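Long-range contacts in D-alanyl-lipoteichoic acid synthetase (Streptococcus pneumoniae, PDB 3BMA), which probably takes part in the D-alanylation of lipoteichoic acid during cell wall biogenesis, as a DltD-family protein related to the SGNH hydrolases: residues 15-26 with 71-79; 285-293 with 367-377. The protein carries 1 engineered substitution. One frame throughout, in Å; residues are numbered along the deposited sequence.

Contact 1. Residues 15-26 with 71-79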
loop_
_atom_site.group_PDB
_atom_site.type_symbol
_atom_site.label_atom_id
_atom_site.label_comp_id
_atom_site.label_asym_id
_atom_site.label_seq_id
_atom_site.Cartn_x
_atom_site.Cartn_y
_atom_site.Cartn_z
ATOM N N LYS C 15 -17.329 35.484 -7.645
ATOM C CA LYS C 15 -17.049 36.915 -7.703
ATOM C C LYS C 15 -16.474 37.421 -6.386
ATOM O O LYS C 15 -15.576 38.267 -6.385
ATOM C CB LYS C 15 -18.308 37.703 -8.078
ATOM C CG LYS C 15 -18.686 37.584 -9.545
ATOM C CD LYS C 15 -19.809 38.537 -9.915
ATOM C CE LYS C 15 -19.928 38.671 -11.429
ATOM N NZ LYS C 15 -21.100 39.492 -11.829
ATOM N N ARG C 16 -16.982 36.886 -5.277
ATOM C CA ARG C 16 -16.504 37.252 -3.941
ATOM C C ARG C 16 -15.100 36.714 -3.660
ATOM O O ARG C 16 -14.294 37.387 -3.016
ATOM C CB ARG C 16 -17.491 36.786 -2.869
ATOM C CG ARG C 16 -18.846 37.453 -2.987
ATOM C CD ARG C 16 -19.813 37.003 -1.918
ATOM N NE ARG C 16 -21.164 36.934 -2.468
ATOM C CZ ARG C 16 -21.823 35.803 -2.708
ATOM N NH1 ARG C 16 -21.276 34.632 -2.414
ATOM N NH2 ARG C 16 -23.047 35.845 -3.219
ATOM N N SER C 17 -14.818 35.513 -4.160
ATOM C CA SER C 17 -13.499 34.887 -4.033
ATOM C C SER C 17 -12.449 35.610 -4.868
ATOM O O SER C 17 -11.295 35.733 -4.455
ATOM C CB SER C 17 -13.560 33.422 -4.465
ATOM O OG SER C 17 -14.527 32.714 -3.715
ATOM N N ALA C 18 -12.871 36.090 -6.037
ATOM C CA ALA C 18 -11.996 36.759 -6.998
ATOM C C ALA C 18 -11.373 38.040 -6.466
ATOM O O ALA C 18 -10.250 38.381 -6.829
ATOM C CB ALA C 18 -12.753 37.043 -8.274
ATOM N N VAL C 19 -12.106 38.735 -5.600
ATOM C CA VAL C 19 -11.677 40.031 -5.075
ATOM C C VAL C 19 -11.440 40.033 -3.559
ATOM O O VAL C 19 -11.182 41.088 -2.974
ATOM C CB VAL C 19 -12.680 41.154 -5.451
ATOM C CG1 VAL C 19 -12.830 41.255 -6.959
ATOM C CG2 VAL C 19 -14.031 40.910 -4.803
ATOM N N ALA C 20 -11.522 38.855 -2.936
ATOM C CA ALA C 20 -11.360 38.717 -1.480
ATOM C C ALA C 20 -9.958 39.070 -0.994
ATOM O O ALA C 20 -9.803 39.663 0.078
ATOM C CB ALA C 20 -11.724 37.310 -1.024
ATOM N N THR C 21 -8.954 38.717 -1.799
ATOM C CA THR C 21 -7.530 38.875 -1.463
ATOM C C THR C 21 -7.204 38.491 -0.014
ATOM O O THR C 21 -6.615 39.272 0.737
ATOM C CB THR C 21 -6.976 40.295 -1.810
ATOM O OG1 THR C 21 -7.780 41.308 -1.191
ATOM C CG2 THR C 21 -6.949 40.514 -3.319
ATOM N N THR C 22 -7.636 37.294 0.373
ATOM C CA THR C 22 -7.301 36.733 1.675
ATOM C C THR C 22 -6.241 35.667 1.460
ATOM O O THR C 22 -5.854 35.394 0.319
ATOM C CB THR C 22 -8.533 36.118 2.394
ATOM O OG1 THR C 22 -9.229 35.231 1.506
ATOM C CG2 THR C 22 -9.482 37.208 2.881
ATOM N N ILE C 23 -5.770 35.079 2.555
ATOM C CA ILE C 23 -4.817 33.976 2.499
ATOM C C ILE C 23 -5.510 32.764 1.882
ATOM O O ILE C 23 -4.927 32.074 1.044
ATOM C CB ILE C 23 -4.237 33.656 3.904
ATOM C CG1 ILE C 23 -3.459 34.861 4.440
ATOM C CG2 ILE C 23 -3.322 32.443 3.853
ATOM C CD1 ILE C 23 -3.301 34.882 5.943
ATOM N N ASP C 24 -6.771 32.557 2.267
ATOM C CA ASP C 24 -7.601 31.457 1.769
ATOM C C ASP C 24 -7.832 31.476 0.259
ATOM O O ASP C 24 -7.670 30.453 -0.395
ATOM C CB ASP C 24 -8.947 31.415 2.504
ATOM C CG ASP C 24 -8.851 30.764 3.882
ATOM O OD1 ASP C 24 -9.918 30.540 4.497
ATOM O OD2 ASP C 24 -7.728 30.470 4.352
ATOM N N SER C 25 -8.183 32.638 -0.294
ATOM C CA SER C 25 -8.423 32.767 -1.737
ATOM C C SER C 25 -7.177 32.436 -2.562
ATOM O O SER C 25 -7.283 31.999 -3.708
ATOM C CB SER C 25 -8.957 34.163 -2.091
ATOM O OG SER C 25 -7.979 35.170 -1.887
ATOM N N PHE C 26 -6.008 32.628 -1.958
ATOM C CA PHE C 26 -4.740 32.304 -2.592
ATOM C C PHE C 26 -4.281 30.851 -2.393
ATOM O O PHE C 26 -4.010 30.162 -3.377
ATOM C CB PHE C 26 -3.643 33.275 -2.137
ATOM C CG PHE C 26 -2.330 33.073 -2.837
ATOM C CD1 PHE C 26 -2.114 33.613 -4.096
ATOM C CD2 PHE C 26 -1.308 32.336 -2.240
ATOM C CE1 PHE C 26 -0.906 33.424 -4.749
ATOM C CE2 PHE C 26 -0.097 32.139 -2.891
ATOM C CZ PHE C 26 0.104 32.689 -4.148
ATOM N N TYR C 71 -14.229 39.345 -19.341
ATOM C CA TYR C 71 -13.446 38.648 -18.325
ATOM C C TYR C 71 -13.605 39.305 -16.954
ATOM O O TYR C 71 -14.009 40.465 -16.857
ATOM C CB TYR C 71 -11.961 38.597 -18.719
ATOM C CG TYR C 71 -11.265 39.940 -18.762
ATOM C CD1 TYR C 71 -11.196 40.674 -19.946
ATOM C CD2 TYR C 71 -10.656 40.472 -17.621
ATOM C CE1 TYR C 71 -10.558 41.911 -19.991
ATOM C CE2 TYR C 71 -10.025 41.710 -17.654
ATOM C CZ TYR C 71 -9.974 42.420 -18.843
ATOM O OH TYR C 71 -9.341 43.642 -18.878
ATOM N N ARG C 72 -13.288 38.545 -15.906
ATOM C CA ARG C 72 -13.121 39.073 -14.556
ATOM C C ARG C 72 -11.745 38.659 -14.042
ATOM O O ARG C 72 -11.314 37.537 -14.292
ATOM C CB ARG C 72 -14.195 38.534 -13.612
ATOM C CG ARG C 72 -15.625 38.957 -13.926
ATOM C CD ARG C 72 -15.818 40.469 -13.836
ATOM N NE ARG C 72 -17.204 40.867 -14.094
ATOM C CZ ARG C 72 -17.744 41.019 -15.303
ATOM N NH1 ARG C 72 -17.024 40.808 -16.400
ATOM N NH2 ARG C 72 -19.012 41.387 -15.416
ATOM N N PRO C 73 -11.032 39.568 -13.354
ATOM C CA PRO C 73 -9.784 39.164 -12.703
ATOM C C PRO C 73 -10.031 38.278 -11.482
ATOM O O PRO C 73 -10.954 38.542 -10.711
ATOM C CB PRO C 73 -9.162 40.499 -12.260
ATOM C CG PRO C 73 -9.935 41.569 -12.975
ATOM C CD PRO C 73 -11.302 41.006 -13.175
ATOM N N TYR C 74 -9.240 37.214 -11.343
ATOM C CA TYR C 74 -9.139 36.489 -10.079
ATOM C C TYR C 74 -7.814 36.885 -9.448
ATOM O O TYR C 74 -6.753 36.458 -9.896
ATOM C CB TYR C 74 -9.217 34.963 -10.257
ATOM C CG TYR C 74 -9.525 34.239 -8.953
ATOM C CD1 TYR C 74 -10.814 33.798 -8.667
ATOM C CD2 TYR C 74 -8.531 34.021 -7.992
ATOM C CE1 TYR C 74 -11.105 33.154 -7.466
ATOM C CE2 TYR C 74 -8.813 33.382 -6.786
ATOM C CZ TYR C 74 -10.101 32.950 -6.531
ATOM O OH TYR C 74 -10.380 32.311 -5.343
ATOM N N LEU C 75 -7.889 37.700 -8.404
ATOM C CA LEU C 75 -6.700 38.287 -7.803
ATOM C C LEU C 75 -5.973 37.285 -6.913
ATOM O O LEU C 75 -6.476 36.881 -5.862
ATOM C CB LEU C 75 -7.057 39.569 -7.042
ATOM C CG LEU C 75 -7.944 40.583 -7.782
ATOM C CD1 LEU C 75 -8.511 41.607 -6.812
ATOM C CD2 LEU C 75 -7.215 41.261 -8.938
ATOM N N LEU C 76 -4.791 36.879 -7.365
ATOM C CA LEU C 76 -3.999 35.869 -6.685
ATOM C C LEU C 76 -2.719 36.453 -6.111
ATOM O O LEU C 76 -1.691 36.519 -6.789
ATOM C CB LEU C 76 -3.675 34.719 -7.640
ATOM C CG LEU C 76 -4.845 33.832 -8.062
ATOM C CD1 LEU C 76 -4.555 33.174 -9.395
ATOM C CD2 LEU C 76 -5.151 32.790 -6.994
ATOM N N GLY C 77 -2.784 36.873 -4.853
ATOM C CA GLY C 77 -1.606 37.373 -4.166
ATOM C C GLY C 77 -1.868 38.010 -2.820
ATOM O O GLY C 77 -2.964 38.504 -2.550
ATOM N N GLN C 78 -0.839 37.984 -1.977
ATOM C CA GLN C 78 -0.841 38.658 -0.684
ATOM C C GLN C 78 0.555 39.222 -0.413
ATOM O O GLN C 78 1.481 38.985 -1.189
ATOM C CB GLN C 78 -1.242 37.680 0.424
ATOM C CG GLN C 78 -2.732 37.426 0.587
ATOM C CD GLN C 78 -3.454 38.625 1.152
ATOM O OE1 GLN C 78 -3.461 38.848 2.361
ATOM N NE2 GLN C 78 -4.065 39.410 0.277
ATOM N N GLY C 79 0.701 39.958 0.687
ATOM C CA GLY C 79 1.980 40.571 1.060
ATOM C C GLY C 79 3.113 39.577 1.230
ATOM O O GLY C 79 2.988 38.601 1.970
HETATM O O HOH W 1 -8.870 36.884 -4.160
HETATM O O HOH W 2 -5.328 35.996 -3.390
#
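Ala18 and Leu75 share the one direct backbone hydrogen bond of this contact. Leu75 N donates to Ala18 O at 2.9 Å, with an angle of 164° at the hydrogen. The bond ties the end of helix 11-18 to strand 72-76.

Two waters add to it. Water 1 accepts from Thr21 N, lies 2.7 Å from Ser17 O and also contacts Leu75 O and Ser25 OG. Water 2 donates to Leu75 O and accepts from Gly77 N at 3.1 Å. The waters bridge the turn to the strand beside the direct bond. Thr22 N-caps the second helix by a weak bond from Ser25 N.

Strand 72-76 pairs with strand 43-47. Segment 15-26 runs along its other, outer edge, in the parallel alpha/beta sheet expected of the SGNH clan.

Apolar packing follows the strand. Ala18 CA sits over one face of the Tyr74 ring, a CH-pi contact 3.9 Å from the centroid. Tyr74 CG is anti to the backbone N (chi1 -163°), which carries the ring under the helix end, with Ser25 O at its edge. Thr21 CG2 meets Leu75 CB at 3.8 Å. The Phe26 ring turns its edge to the Leu76 backbone.

The Gln78 chain bends at chi2 (-71°), which brings its amide to the Thr21 backbone. Gln78 CG lies 3.7 Å from Thr22 O, and NE2 donates to Gly77 O. Where the strand starts, Arg72 NH2 lies 4.6 Å from Lys15 NZ. Glu65 forms a salt bridge with Arg72 and a long, weak ion pair with Lys15. Arg72 NH1 bonds Arg69 O.

Contact 2. Residues 285-293 with 367-377; sequences FSKSKVNPI and FLSNPTPAPTY
Tyr377 OH donates to Val290 O at 2.7 Å, in the plane of that carbonyl. The phenol is thus fixed to the backbone just before strand 291-296. Its oxygen also receives a bond from water 4, 2.7 Å from Tyr377 OH and in the plane of the ring at its edge. The same water donates to Asn291 OD1, and so joins the two side chains. The Pro292 and Tyr377 side chains approach from opposite directions, CD to OH 3.4 Å.

Asn291 is the other polar partner. Its CG is anti to the backbone N (chi1 -171°), which sends the amide across to segment 367-377. ND2 donates to Thr372 O at 3.0 Å. The bond is bent, with an angle of 143° at the hydrogen, and the donor lies above the carbonyl plane. The amide also crosses the Phe367 ring, the two planes 73° apart. Asn291 O meets the edge of that ring, 3.3 Å from CZ. Ile293 CB lies over a face of the ring in a CH-pi contact, and Ile293 CG2 packs on Phe367 CD2 at 3.6 Å.

Further along the chain, Ala374 CB packs against Lys289 O and Val290 O. Water 3 links Lys289 O to Ala374 N. Beside helix 274-287, Ser286 CA approaches Tyr377 CD2 at 3.6 Å.

The next shell sets these groups in place. Phe330 stacks on Tyr377. Gln101 and Arg42 hold the backbone carbonyls of Phe367 and Leu368, respectively. Backbone bonds pair Asn291 with Lys100, and Ile293 with Val102 and Tyr104. The tail after helix 355-369 runs back alongside the start of strand 291-296 and the end of helix 274-287. That helix leads into the strand in a parallel alpha/beta sheet, consistent with the SGNH-hydrolase clan.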
loop_
_atom_site.group_PDB
_atom_site.type_symbol
_atom_site.label_atom_id
_atom_site.label_comp_id
_atom_site.label_asym_id
_atom_site.label_seq_id
_atom_site.Cartn_x
_atom_site.Cartn_y
_atom_site.Cartn_z
ATOM N N PHE C 285 4.864 28.221 -17.184
ATOM C CA PHE C 285 4.173 28.931 -18.262
ATOM C C PHE C 285 4.420 28.293 -19.632
ATOM O O PHE C 285 3.525 28.256 -20.476
ATOM C CB PHE C 285 4.586 30.408 -18.291
ATOM C CG PHE C 285 3.947 31.256 -17.214
ATOM C CD1 PHE C 285 2.974 30.734 -16.356
ATOM C CD2 PHE C 285 4.294 32.599 -17.087
ATOM C CE1 PHE C 285 2.375 31.533 -15.385
ATOM C CE2 PHE C 285 3.698 33.406 -16.117
ATOM C CZ PHE C 285 2.744 32.871 -15.261
ATOM N N SER C 286 5.633 27.786 -19.836
ATOM C CA SER C 286 6.001 27.111 -21.074
ATOM C C SER C 286 5.361 25.731 -21.196
ATOM O O SER C 286 4.866 25.367 -22.265
ATOM C CB SER C 286 7.527 27.009 -21.185
ATOM O OG SER C 286 7.923 26.298 -22.346
ATOM N N LYS C 287 5.381 24.971 -20.100
ATOM C CA LYS C 287 4.801 23.627 -20.051
ATOM C C LYS C 287 3.284 23.655 -20.211
ATOM O O LYS C 287 2.713 22.791 -20.877
ATOM C CB LYS C 287 5.143 22.944 -18.728
ATOM C CG LYS C 287 6.582 22.479 -18.582
ATOM C CD LYS C 287 6.834 22.068 -17.142
ATOM C CE LYS C 287 8.189 21.421 -16.972
ATOM N NZ LYS C 287 8.351 20.870 -15.600
ATOM N N SER C 288 2.645 24.653 -19.600
ATOM C CA SER C 288 1.186 24.777 -19.609
ATOM C C SER C 288 0.669 25.573 -20.802
ATOM O O SER C 288 -0.542 25.677 -20.998
ATOM C CB SER C 288 0.689 25.421 -18.310
ATOM O OG SER C 288 1.285 24.830 -17.171
ATOM N N LYS C 289 1.599 26.121 -21.589
ATOM C CA LYS C 289 1.306 26.972 -22.752
ATOM C C LYS C 289 0.458 28.193 -22.393
ATOM O O LYS C 289 -0.491 28.521 -23.111
ATOM C CB LYS C 289 0.636 26.184 -23.899
ATOM C CG LYS C 289 1.377 24.943 -24.368
ATOM C CD LYS C 289 0.734 24.383 -25.624
ATOM C CE LYS C 289 1.213 22.970 -25.913
ATOM N NZ LYS C 289 0.669 21.981 -24.931
ATOM N N VAL C 290 0.782 28.855 -21.282
ATOM C CA VAL C 290 0.039 30.068 -20.925
ATOM C C VAL C 290 0.638 31.286 -21.634
ATOM O O VAL C 290 1.834 31.310 -21.938
ATOM C CB VAL C 290 -0.157 30.299 -19.367
ATOM C CG1 VAL C 290 -0.020 29.012 -18.573
ATOM C CG2 VAL C 290 0.762 31.365 -18.820
ATOM N N ASN C 291 -0.212 32.263 -21.933
ATOM C CA ASN C 291 0.215 33.507 -22.563
ATOM C C ASN C 291 0.111 34.644 -21.554
ATOM O O ASN C 291 -0.945 35.257 -21.407
ATOM C CB ASN C 291 -0.624 33.795 -23.814
ATOM C CG ASN C 291 -0.084 34.954 -24.642
ATOM O OD1 ASN C 291 1.081 35.346 -24.522
ATOM N ND2 ASN C 291 -0.937 35.502 -25.498
ATOM N N PRO C 292 1.214 34.922 -20.842
ATOM C CA PRO C 292 1.226 35.925 -19.794
ATOM C C PRO C 292 1.536 37.329 -20.298
ATOM O O PRO C 292 2.302 37.498 -21.253
ATOM C CB PRO C 292 2.365 35.451 -18.888
ATOM C CG PRO C 292 3.285 34.720 -19.793
ATOM C CD PRO C 292 2.530 34.273 -20.992
ATOM N N ILE C 293 0.926 38.326 -19.665
ATOM C CA ILE C 293 1.420 39.693 -19.776
ATOM C C ILE C 293 2.091 40.078 -18.457
ATOM O O ILE C 293 1.484 39.987 -17.392
ATOM C CB ILE C 293 0.334 40.716 -20.238
ATOM C CG1 ILE C 293 0.956 42.105 -20.447
ATOM C CG2 ILE C 293 -0.867 40.756 -19.285
ATOM C CD1 ILE C 293 0.179 43.005 -21.403
ATOM N N PHE C 367 -5.225 43.203 -24.473
ATOM C CA PHE C 367 -4.575 41.890 -24.504
ATOM C C PHE C 367 -5.536 40.765 -24.100
ATOM O O PHE C 367 -5.613 39.737 -24.773
ATOM C CB PHE C 367 -3.333 41.900 -23.602
ATOM C CG PHE C 367 -2.675 40.555 -23.441
ATOM C CD1 PHE C 367 -1.933 39.997 -24.474
ATOM C CD2 PHE C 367 -2.776 39.856 -22.240
ATOM C CE1 PHE C 367 -1.315 38.758 -24.319
ATOM C CE2 PHE C 367 -2.167 38.619 -22.080
ATOM C CZ PHE C 367 -1.433 38.070 -23.118
ATOM N N LEU C 368 -6.266 40.975 -23.006
ATOM C CA LEU C 368 -7.189 39.966 -22.489
ATOM C C LEU C 368 -8.521 39.919 -23.242
ATOM O O LEU C 368 -9.143 38.857 -23.325
ATOM C CB LEU C 368 -7.440 40.165 -20.990
ATOM C CG LEU C 368 -6.282 40.047 -19.988
ATOM C CD1 LEU C 368 -6.801 40.286 -18.584
ATOM C CD2 LEU C 368 -5.580 38.700 -20.062
ATOM N N SER C 369 -8.955 41.060 -23.783
ATOM C CA SER C 369 -10.202 41.133 -24.567
ATOM C C SER C 369 -10.090 40.423 -25.912
ATOM O O SER C 369 -11.096 39.981 -26.471
ATOM C CB SER C 369 -10.627 42.583 -24.799
ATOM O OG SER C 369 -10.774 43.270 -23.571
ATOM N N ASN C 370 -8.863 40.327 -26.422
ATOM C CA ASN C 370 -8.573 39.627 -27.667
ATOM C C ASN C 370 -7.597 38.481 -27.416
ATOM O O ASN C 370 -6.400 38.632 -27.659
ATOM C CB ASN C 370 -7.990 40.596 -28.698
ATOM C CG ASN C 370 -8.897 41.776 -28.968
ATOM O OD1 ASN C 370 -9.851 41.677 -29.742
ATOM N ND2 ASN C 370 -8.593 42.912 -28.343
ATOM N N PRO C 371 -8.106 37.329 -26.936
ATOM C CA PRO C 371 -7.247 36.229 -26.503
ATOM C C PRO C 371 -6.534 35.552 -27.669
ATOM O O PRO C 371 -7.175 35.125 -28.631
ATOM C CB PRO C 371 -8.228 35.248 -25.835
ATOM C CG PRO C 371 -9.500 36.007 -25.658
ATOM C CD PRO C 371 -9.528 36.982 -26.783
ATOM N N THR C 372 -5.211 35.485 -27.578
ATOM C CA THR C 372 -4.386 34.804 -28.569
ATOM C C THR C 372 -3.567 33.716 -27.874
ATOM O O THR C 372 -3.149 33.906 -26.729
ATOM C CB THR C 372 -3.452 35.792 -29.318
ATOM O OG1 THR C 372 -2.849 36.697 -28.386
ATOM C CG2 THR C 372 -4.234 36.587 -30.350
ATOM N N PRO C 373 -3.357 32.563 -28.547
ATOM C CA PRO C 373 -2.537 31.485 -27.982
ATOM C C PRO C 373 -1.076 31.875 -27.739
ATOM O O PRO C 373 -0.554 32.775 -28.398
ATOM C CB PRO C 373 -2.616 30.383 -29.048
ATOM C CG PRO C 373 -2.994 31.085 -30.301
ATOM C CD PRO C 373 -3.904 32.187 -29.864
ATOM N N ALA C 374 -0.442 31.191 -26.791
ATOM C CA ALA C 374 0.958 31.412 -26.450
ATOM C C ALA C 374 1.885 31.003 -27.596
ATOM O O ALA C 374 1.618 30.012 -28.284
ATOM C CB ALA C 374 1.308 30.632 -25.193
ATOM N N PRO C 375 2.983 31.758 -27.804
ATOM C CA PRO C 375 3.985 31.361 -28.795
ATOM C C PRO C 375 4.807 30.161 -28.328
ATOM O O PRO C 375 4.553 29.609 -27.256
ATOM C CB PRO C 375 4.880 32.598 -28.886
ATOM C CG PRO C 375 4.793 33.200 -27.541
ATOM C CD PRO C 375 3.355 33.024 -27.146
ATOM N N THR C 376 5.782 29.758 -29.135
ATOM C CA THR C 376 6.725 28.724 -28.728
ATOM C C THR C 376 7.843 29.384 -27.924
ATOM O O THR C 376 8.490 30.320 -28.398
ATOM C CB THR C 376 7.304 27.966 -29.948
ATOM O OG1 THR C 376 6.232 27.464 -30.755
ATOM C CG2 THR C 376 8.181 26.798 -29.499
ATOM N N TYR C 377 8.049 28.910 -26.700
ATOM C CA TYR C 377 9.111 29.438 -25.852
ATOM C C TYR C 377 10.373 28.588 -25.968
ATOM O O TYR C 377 10.298 27.379 -26.188
ATOM C CB TYR C 377 8.662 29.519 -24.389
ATOM C CG TYR C 377 7.365 30.271 -24.152
ATOM C CD1 TYR C 377 7.275 31.645 -24.371
ATOM C CD2 TYR C 377 6.234 29.606 -23.690
ATOM C CE1 TYR C 377 6.075 32.333 -24.144
ATOM C CE2 TYR C 377 5.039 30.281 -23.455
ATOM C CZ TYR C 377 4.968 31.641 -23.681
ATOM O OH TYR C 377 3.783 32.302 -23.453
HETATM O O HOH W 3 -2.223 30.197 -24.670
HETATM O O HOH W 4 3.862 34.904 -24.221
#

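In the fold
Contact 1 and contact 2 lie in series along the chain, and their centres are about 21 Å apart. Both reach the same five-stranded parallel sheet. Contact 1 uses one of its two edge strands within the chain, 72-76, whereas contact 2 uses strand 291-296. Strands 43-47 and 101-105 lie between them. The contacts meet directly where Tyr71 packs against the end of helix 355-369. Tyr71 CE2 is 3.6 Å from Leu368 CD1, and Tyr71 CE1 is 3.8 Å from Ser369 OG. Leu368 also touches strand 43-47. Contact 1 is buried, about 11 Å from the chain centre. Contact 2 is partly buried, about 16 Å from it, and Lys289 packs on Pro39 of a second subunit.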